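Local coordinates for iron transport multicopper oxidase FET3 (Saccharomyces cerevisiae, PDB 1ZPU), which oxidises ferrous to ferric iron with molecular oxygen for high-affinity iron uptake in yeast, using four copper ions, and also acts as a cuprous oxidase, at residues A[177-182]-A[274-280]; A[249-253]-A[282-288]. One frame throughout, in Å; residues are numbered along the deposited sequence.

Contact 1. Residues A[177-182]-A[274-280]; sequences NLTWEV and SYMVYNK. With NAG (2-acetamido-2-deoxy-beta-D-glucopyranose), chain H; NAG (2-acetamido-2-deoxy-beta-D-glucopyranose), chain B; NAG (2-acetamido-2-deoxy-beta-D-glucopyranose), chain G.
A parallel pair of β-strands at the edge of a sheet in the second cupredoxin-like domain joins residues 179-181 to 274-277, the short segments running 13° from parallel with their axes 4.7 Å apart. Bonding starts just before the pair, where L178 N donates to S274 OG at 2.8 Å; serine, small and polar, can offer its hydroxyl to a backbone amide here. The ladder then alternates: Y275 N to L178 O, W180 N to Y275 O, V277 N to W180 O at 2.8 Å, and V182 N to V277 O. Strand 179-181 is outermost in this sheet of the plastocyanin-like domain, and its two faces differ. On the face of T179, Y275 and V277, the T179 hydroxyl meets the Y275 ring at its edge, OG1 lying 3.8 Å from CD1, and CG2 of T179 touches CG2 of V277. On the buried face, W180 and M276 both set CG anti to the backbone N (chi1 177° and -171°), which lays them side by side in a Met-aromatic contact, M276 SD standing obliquely 4.8 Å from the centroid of the six-membered ring. V182, a compact branched residue, fills the corner beyond: CG1 lies over one face of W180, and CG2 sits 3.6 Å from the centroid of the Y278 ring in a CH-pi contact. The Y278 hydroxyl hydrogen-bonds to H208 NE2 and to K243 N. N177 and N279 carry N-linked glycans, their ND2 atoms bonded to sugar C1.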
loop_
_atom_site.group_PDB
_atom_site.type_symbol
_atom_site.label_atom_id
_atom_site.label_comp_id
_atom_site.label_asym_id
_atom_site.label_seq_id
_atom_site.Cartn_x
_atom_site.Cartn_y
_atom_site.Cartn_z
ATOM N N ASN A 177 12.865 -17.822 10.015
ATOM C CA ASN A 177 13.651 -18.071 11.237
ATOM C C ASN A 177 14.919 -17.210 11.324
ATOM O O ASN A 177 16.040 -17.704 11.342
ATOM C CB ASN A 177 13.889 -19.574 11.483
ATOM C CG ASN A 177 13.899 -20.380 10.211
ATOM O OD1 ASN A 177 14.761 -20.180 9.379
ATOM N ND2 ASN A 177 12.956 -21.300 10.055
ATOM N N LEU A 178 14.675 -15.902 11.380
ATOM C CA LEU A 178 15.672 -14.850 11.420
ATOM C C LEU A 178 16.196 -14.613 12.817
ATOM O O LEU A 178 15.463 -14.725 13.805
ATOM C CB LEU A 178 15.012 -13.554 10.963
ATOM C CG LEU A 178 15.815 -12.261 10.853
ATOM C CD1 LEU A 178 16.855 -12.369 9.735
ATOM C CD2 LEU A 178 14.868 -11.124 10.574
ATOM N N THR A 179 17.460 -14.220 12.870
ATOM C CA THR A 179 18.147 -13.882 14.094
ATOM C C THR A 179 18.278 -12.361 14.278
ATOM O O THR A 179 18.720 -11.645 13.363
ATOM C CB THR A 179 19.513 -14.525 14.051
ATOM O OG1 THR A 179 19.348 -15.919 14.287
ATOM C CG2 THR A 179 20.422 -13.940 15.085
ATOM N N TRP A 180 17.883 -11.875 15.456
ATOM C CA TRP A 180 18.110 -10.495 15.841
ATOM C C TRP A 180 18.922 -10.487 17.131
ATOM O O TRP A 180 18.421 -10.823 18.215
ATOM C CB TRP A 180 16.780 -9.755 15.989
ATOM C CG TRP A 180 16.887 -8.339 16.465
ATOM C CD1 TRP A 180 17.893 -7.461 16.206
ATOM C CD2 TRP A 180 15.936 -7.632 17.253
ATOM N NE1 TRP A 180 17.637 -6.250 16.793
ATOM C CE2 TRP A 180 16.435 -6.322 17.437
ATOM C CE3 TRP A 180 14.710 -7.979 17.835
ATOM C CZ2 TRP A 180 15.760 -5.353 18.190
ATOM C CZ3 TRP A 180 14.025 -7.008 18.590
ATOM C CH2 TRP A 180 14.559 -5.710 18.757
ATOM N N GLU A 181 20.193 -10.128 16.997
ATOM C CA GLU A 181 21.123 -10.087 18.131
ATOM C C GLU A 181 20.989 -8.776 18.894
ATOM O O GLU A 181 21.216 -7.706 18.333
ATOM C CB GLU A 181 22.558 -10.198 17.630
ATOM C CG GLU A 181 22.774 -11.254 16.572
ATOM C CD GLU A 181 24.140 -11.892 16.701
ATOM O OE1 GLU A 181 24.191 -13.140 16.821
ATOM O OE2 GLU A 181 25.160 -11.150 16.710
ATOM N N VAL A 182 20.637 -8.845 20.173
ATOM C CA VAL A 182 20.407 -7.617 20.930
ATOM C C VAL A 182 21.423 -7.419 22.031
ATOM O O VAL A 182 22.146 -8.343 22.373
ATOM C CB VAL A 182 18.966 -7.517 21.511
ATOM C CG1 VAL A 182 17.947 -7.329 20.385
ATOM C CG2 VAL A 182 18.633 -8.717 22.388
ATOM N N SER A 274 10.802 -16.374 14.797
ATOM C CA SER A 274 12.159 -15.862 14.651
ATOM C C SER A 274 12.777 -15.625 16.030
ATOM O O SER A 274 12.129 -15.854 17.052
ATOM C CB SER A 274 12.181 -14.584 13.832
ATOM O OG SER A 274 12.313 -14.885 12.456
ATOM N N TYR A 275 14.028 -15.176 16.067
ATOM C CA TYR A 275 14.771 -15.201 17.315
ATOM C C TYR A 275 15.345 -13.871 17.751
ATOM O O TYR A 275 16.205 -13.303 17.092
ATOM C CB TYR A 275 15.907 -16.221 17.245
ATOM C CG TYR A 275 15.532 -17.463 16.501
ATOM C CD1 TYR A 275 16.167 -17.788 15.303
ATOM C CD2 TYR A 275 14.526 -18.307 16.977
ATOM C CE1 TYR A 275 15.824 -18.918 14.604
ATOM C CE2 TYR A 275 14.175 -19.443 16.283
ATOM C CZ TYR A 275 14.830 -19.739 15.090
ATOM O OH TYR A 275 14.494 -20.872 14.385
ATOM N N MET A 276 14.871 -13.397 18.895
ATOM C CA MET A 276 15.543 -12.325 19.611
ATOM C C MET A 276 16.620 -12.946 20.517
ATOM O O MET A 276 16.317 -13.592 21.535
ATOM C CB MET A 276 14.546 -11.492 20.409
ATOM C CG MET A 276 15.127 -10.240 20.993
ATOM S SD MET A 276 13.825 -9.304 21.789
ATOM C CE MET A 276 14.762 -8.123 22.753
ATOM N N VAL A 277 17.875 -12.755 20.111
ATOM C CA VAL A 277 19.007 -13.438 20.719
ATOM C C VAL A 277 19.817 -12.534 21.655
ATOM O O VAL A 277 20.510 -11.623 21.210
ATOM C CB VAL A 277 19.948 -14.046 19.643
ATOM C CG1 VAL A 277 21.061 -14.806 20.292
ATOM C CG2 VAL A 277 19.186 -14.958 18.694
ATOM N N TYR A 278 19.725 -12.798 22.952
ATOM C CA TYR A 278 20.541 -12.107 23.933
ATOM C C TYR A 278 21.832 -12.882 24.107
ATOM O O TYR A 278 22.871 -12.300 24.375
ATOM C CB TYR A 278 19.828 -12.018 25.286
ATOM C CG TYR A 278 18.722 -10.991 25.414
ATOM C CD1 TYR A 278 17.501 -11.160 24.767
ATOM C CD2 TYR A 278 18.876 -9.881 26.240
ATOM C CE1 TYR A 278 16.485 -10.235 24.906
ATOM C CE2 TYR A 278 17.860 -8.951 26.393
ATOM C CZ TYR A 278 16.669 -9.133 25.724
ATOM O OH TYR A 278 15.660 -8.213 25.875
ATOM N N ASN A 279 21.747 -14.200 23.963
ATOM C CA ASN A 279 22.878 -15.089 24.191
ATOM C C ASN A 279 23.088 -16.013 22.992
ATOM O O ASN A 279 22.248 -16.860 22.682
ATOM C CB ASN A 279 22.661 -15.894 25.471
ATOM C CG ASN A 279 23.872 -16.695 25.868
ATOM O OD1 ASN A 279 24.761 -16.951 25.054
ATOM N ND2 ASN A 279 23.923 -17.076 27.146
ATOM N N LYS A 280 24.218 -15.835 22.319
ATOM C CA LYS A 280 24.490 -16.516 21.051
ATOM C C LYS A 280 24.656 -18.012 21.210
ATOM O O LYS A 280 24.665 -18.755 20.235
ATOM C CB LYS A 280 25.742 -15.942 20.398
ATOM C CG LYS A 280 25.512 -14.595 19.728
ATOM C CD LYS A 280 26.300 -14.478 18.419
ATOM C CE LYS A 280 27.789 -14.388 18.685
ATOM N NZ LYS A 280 28.054 -13.373 19.754
HETATM C C1 NAG H . 13.397 -22.304 9.085
HETATM C C2 NAG H . 14.062 -22.618 7.742
HETATM C C3 NAG H . 13.218 -23.533 6.854
HETATM C C4 NAG H . 12.694 -24.756 7.592
HETATM C C5 NAG H . 12.059 -24.243 8.887
HETATM C C6 NAG H . 11.589 -25.358 9.800
HETATM C C7 NAG H . 15.211 -20.845 6.402
HETATM C C8 NAG H . 16.597 -21.061 6.943
HETATM N N2 NAG H . 14.163 -21.391 7.013
HETATM O O3 NAG H . 13.942 -23.972 5.730
HETATM O O4 NAG H . 11.748 -25.406 6.760
HETATM O O5 NAG H . 13.054 -23.557 9.616
HETATM O O6 NAG H . 12.764 -25.983 10.269
HETATM O O7 NAG H . 15.022 -20.124 5.427
HETATM C C1 NAG B . 24.678 -18.275 27.422
HETATM C C2 NAG B . 25.647 -17.837 28.521
HETATM C C3 NAG B . 26.423 -19.038 29.038
HETATM C C4 NAG B . 25.432 -20.085 29.545
HETATM C C5 NAG B . 24.479 -20.425 28.403
HETATM C C6 NAG B . 23.400 -21.414 28.801
HETATM C C7 NAG B . 26.597 -15.609 28.614
HETATM C C8 NAG B . 27.967 -15.133 29.000
HETATM N N2 NAG B . 26.558 -16.815 28.043
HETATM O O3 NAG B . 27.325 -18.629 30.043
HETATM O O4 NAG B . 26.117 -21.245 29.961
HETATM O O5 NAG B . 23.826 -19.265 27.953
HETATM O O6 NAG B . 22.861 -21.909 27.599
HETATM O O7 NAG B . 25.597 -14.900 28.830
HETATM C C1 NAG G . 16.096 -6.386 8.425
HETATM C C2 NAG G . 17.226 -6.372 9.459
HETATM C C3 NAG G . 17.557 -4.944 9.876
HETATM C C4 NAG G . 17.764 -4.003 8.684
HETATM C C5 NAG G . 16.618 -4.169 7.708
HETATM C C6 NAG G . 16.993 -3.428 6.443
HETATM C C7 NAG G . 17.654 -8.111 11.128
HETATM C C8 NAG G . 17.328 -8.675 12.493
HETATM N N2 NAG G . 16.866 -7.165 10.617
HETATM O O3 NAG G . 18.736 -4.972 10.632
HETATM O O4 NAG G . 17.706 -2.638 9.068
HETATM O O5 NAG G . 16.456 -5.521 7.371
HETATM O O6 NAG G . 15.934 -3.442 5.519
HETATM O O7 NAG G . 18.635 -8.536 10.523
#

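Contact 2. Residues A[249-253]-A[282-288]. With NAG (2-acetamido-2-deoxy-beta-D-glucopyranose), chain L; NAG (2-acetamido-2-deoxy-beta-D-glucopyranose), chain B.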
loop_
_atom_site.group_PDB
_atom_site.type_symbol
_atom_site.label_atom_id
_atom_site.label_comp_id
_atom_site.label_asym_id
_atom_site.label_seq_id
_atom_site.Cartn_x
_atom_site.Cartn_y
_atom_site.Cartn_z
ATOM N N ASN A 249 16.938 -16.443 25.479
ATOM C CA ASN A 249 16.496 -15.900 24.186
ATOM C C ASN A 249 14.974 -15.926 24.025
ATOM O O ASN A 249 14.275 -16.752 24.608
ATOM C CB ASN A 249 17.167 -16.600 22.996
ATOM C CG ASN A 249 18.677 -16.445 22.991
ATOM O OD1 ASN A 249 19.208 -15.357 23.176
ATOM N ND2 ASN A 249 19.376 -17.550 22.780
ATOM N N PHE A 250 14.468 -15.012 23.211
ATOM C CA PHE A 250 13.031 -14.803 23.097
ATOM C C PHE A 250 12.537 -14.908 21.663
ATOM O O PHE A 250 13.255 -14.595 20.720
ATOM C CB PHE A 250 12.676 -13.440 23.660
ATOM C CG PHE A 250 12.970 -13.294 25.110
ATOM C CD1 PHE A 250 14.234 -12.906 25.545
ATOM C CD2 PHE A 250 11.980 -13.535 26.059
ATOM C CE1 PHE A 250 14.501 -12.761 26.885
ATOM C CE2 PHE A 250 12.244 -13.386 27.400
ATOM C CZ PHE A 250 13.507 -12.997 27.809
ATOM N N ALA A 251 11.298 -15.346 21.515
ATOM C CA ALA A 251 10.719 -15.572 20.201
ATOM C C ALA A 251 10.123 -14.290 19.620
ATOM O O ALA A 251 9.364 -13.589 20.303
ATOM C CB ALA A 251 9.663 -16.636 20.297
ATOM N N ILE A 252 10.501 -13.969 18.382
ATOM C CA ILE A 252 9.848 -12.928 17.586
ATOM C C ILE A 252 8.816 -13.662 16.738
ATOM O O ILE A 252 9.151 -14.548 15.959
ATOM C CB ILE A 252 10.846 -12.189 16.654
ATOM C CG1 ILE A 252 11.958 -11.509 17.447
ATOM C CG2 ILE A 252 10.119 -11.168 15.768
ATOM C CD1 ILE A 252 13.140 -11.136 16.591
ATOM N N MET A 253 7.555 -13.298 16.899
ATOM C CA MET A 253 6.460 -14.098 16.377
ATOM C C MET A 253 5.627 -13.352 15.344
ATOM O O MET A 253 5.200 -12.226 15.579
ATOM C CB MET A 253 5.582 -14.513 17.546
ATOM C CG MET A 253 4.895 -15.841 17.342
ATOM S SD MET A 253 5.948 -17.281 17.593
ATOM C CE MET A 253 7.365 -16.499 18.304
ATOM N N ALA A 282 23.030 -19.816 23.882
ATOM C CA ALA A 282 21.879 -20.401 24.552
ATOM C C ALA A 282 20.889 -21.063 23.578
ATOM O O ALA A 282 21.071 -21.012 22.366
ATOM C CB ALA A 282 21.195 -19.351 25.418
ATOM N N ALA A 283 19.858 -21.698 24.132
ATOM C CA ALA A 283 18.840 -22.387 23.363
ATOM C C ALA A 283 18.080 -21.408 22.499
ATOM O O ALA A 283 17.664 -20.355 22.983
ATOM C CB ALA A 283 17.885 -23.097 24.303
ATOM N N LEU A 284 17.917 -21.751 21.220
ATOM C CA LEU A 284 17.071 -20.995 20.305
ATOM C C LEU A 284 15.636 -21.098 20.762
ATOM O O LEU A 284 15.180 -22.187 21.101
ATOM C CB LEU A 284 17.193 -21.564 18.902
ATOM C CG LEU A 284 18.594 -21.416 18.320
ATOM C CD1 LEU A 284 18.687 -22.177 16.986
ATOM C CD2 LEU A 284 18.988 -19.916 18.186
ATOM N N PRO A 285 14.930 -19.965 20.823
ATOM C CA PRO A 285 13.551 -19.962 21.312
ATOM C C PRO A 285 12.602 -20.832 20.496
ATOM O O PRO A 285 12.700 -20.891 19.272
ATOM C CB PRO A 285 13.138 -18.490 21.222
ATOM C CG PRO A 285 14.168 -17.826 20.356
ATOM C CD PRO A 285 15.418 -18.615 20.504
ATOM N N THR A 286 11.714 -21.526 21.202
ATOM C CA THR A 286 10.589 -22.230 20.598
ATOM C C THR A 286 9.466 -21.229 20.303
ATOM O O THR A 286 9.569 -20.065 20.671
ATOM C CB THR A 286 10.063 -23.262 21.580
ATOM O OG1 THR A 286 9.890 -22.642 22.865
ATOM C CG2 THR A 286 11.046 -24.420 21.702
ATOM N N GLN A 287 8.391 -21.678 19.654
ATOM C CA GLN A 287 7.239 -20.818 19.393
ATOM C C GLN A 287 6.637 -20.298 20.681
ATOM O O GLN A 287 6.497 -21.039 21.655
ATOM C CB GLN A 287 6.155 -21.569 18.653
ATOM C CG GLN A 287 4.870 -20.790 18.622
ATOM C CD GLN A 287 3.761 -21.471 17.870
ATOM O OE1 GLN A 287 3.903 -22.603 17.402
ATOM N NE2 GLN A 287 2.624 -20.780 17.757
ATOM N N ASN A 288 6.289 -19.019 20.688
ATOM C CA ASN A 288 5.562 -18.447 21.799
ATOM C C ASN A 288 4.054 -18.536 21.574
ATOM O O ASN A 288 3.491 -17.863 20.701
ATOM C CB ASN A 288 5.991 -16.999 22.037
ATOM C CG ASN A 288 5.321 -16.385 23.267
ATOM O OD1 ASN A 288 4.670 -15.344 23.175
ATOM N ND2 ASN A 288 5.482 -17.031 24.418
HETATM C C1 NAG L . -0.189 -20.737 16.205
HETATM C C2 NAG L . -0.289 -22.153 16.760
HETATM C C3 NAG L . -1.542 -22.402 17.609
HETATM C C4 NAG L . -1.638 -21.414 18.750
HETATM C C5 NAG L . -1.618 -20.039 18.083
HETATM C C6 NAG L . -1.684 -18.927 19.126
HETATM C C7 NAG L . 0.531 -24.203 15.727
HETATM C C8 NAG L . 1.779 -24.192 16.565
HETATM N N2 NAG L . -0.234 -23.102 15.680
HETATM O O3 NAG L . -1.511 -23.679 18.203
HETATM O O4 NAG L . -2.831 -21.701 19.457
HETATM O O5 NAG L . -0.440 -19.845 17.282
HETATM O O6 NAG L . -0.476 -18.909 19.851
HETATM O O7 NAG L . 0.254 -25.234 15.113
HETATM C C1 NAG B . 24.678 -18.275 27.422
HETATM C C2 NAG B . 25.647 -17.837 28.521
HETATM C C3 NAG B . 26.423 -19.038 29.038
HETATM C C4 NAG B . 25.432 -20.085 29.545
HETATM C C5 NAG B . 24.479 -20.425 28.403
HETATM C C6 NAG B . 23.400 -21.414 28.801
HETATM C C7 NAG B . 26.597 -15.609 28.614
HETATM C C8 NAG B . 27.967 -15.133 29.000
HETATM N N2 NAG B . 26.558 -16.815 28.043
HETATM O O3 NAG B . 27.325 -18.629 30.043
HETATM O O4 NAG B . 26.117 -21.245 29.961
HETATM O O5 NAG B . 23.826 -19.265 27.953
HETATM O O6 NAG B . 22.861 -21.909 27.599
HETATM O O7 NAG B . 25.597 -14.900 28.830
#
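N249 gives its side-chain ND2 to the carbonyl oxygen of A283 at 3.3 Å, a fairly straight bond (162° at the hydrogen). The acceptor lies near the plane of the N249 amide, but the donor stands well above the carbonyl plane of A283. An asparagine suits the place because its other end, OD1, accepts from the backbone N of N279. Here the strand through A251 and M253 in the second plastocyanin-like domain is flanked by the irregular segment 282-288, which leads on from that domain's last strand. A weak N-H...S hydrogen bond closes the far end, N288 N donating to M253 SD at 3.6 Å; the bend of the methionine at chi2 (78°) brings its sulfur there. A leucine in place of N249 would probably leave the A283 carbonyl and the N279 amide without their side-chain partners. Between the two ends the contact is van der Waals packing against both side chains and backbone. P285 lays its ring along the strand, CD 3.7 Å from N249 CB and CG 3.4 Å from F250 O, while its CB faces A251. Alanine is short enough to let the chain come close, its CB also reaching T286 O at 3.5 Å. Further on, the M253 methyl CE lies 4.0 Å from N288 CB.

From the N terminus, the chain first lays down 177-182, the outer strand of contact 1, and runs through several strands before reaching 249-253. It then turns back as strand 271-277, which pairs with both earlier strands and, in contact 1, closes a loop of 91 residues. Only after that does 282-288 pass alongside 249-253, closing the shorter 28-residue loop of contact 2. The two contacts therefore cross along the sequence rather than nest. Their centres are 8 Å apart, and the neighbouring strands 250-256 and 271-277, paired in one sheet, link them, while 282-288 only lies alongside it. Contact 1 adds its edge strand, whereas contact 2 fastens to the same domain the start of the segment leading toward strand 316-326.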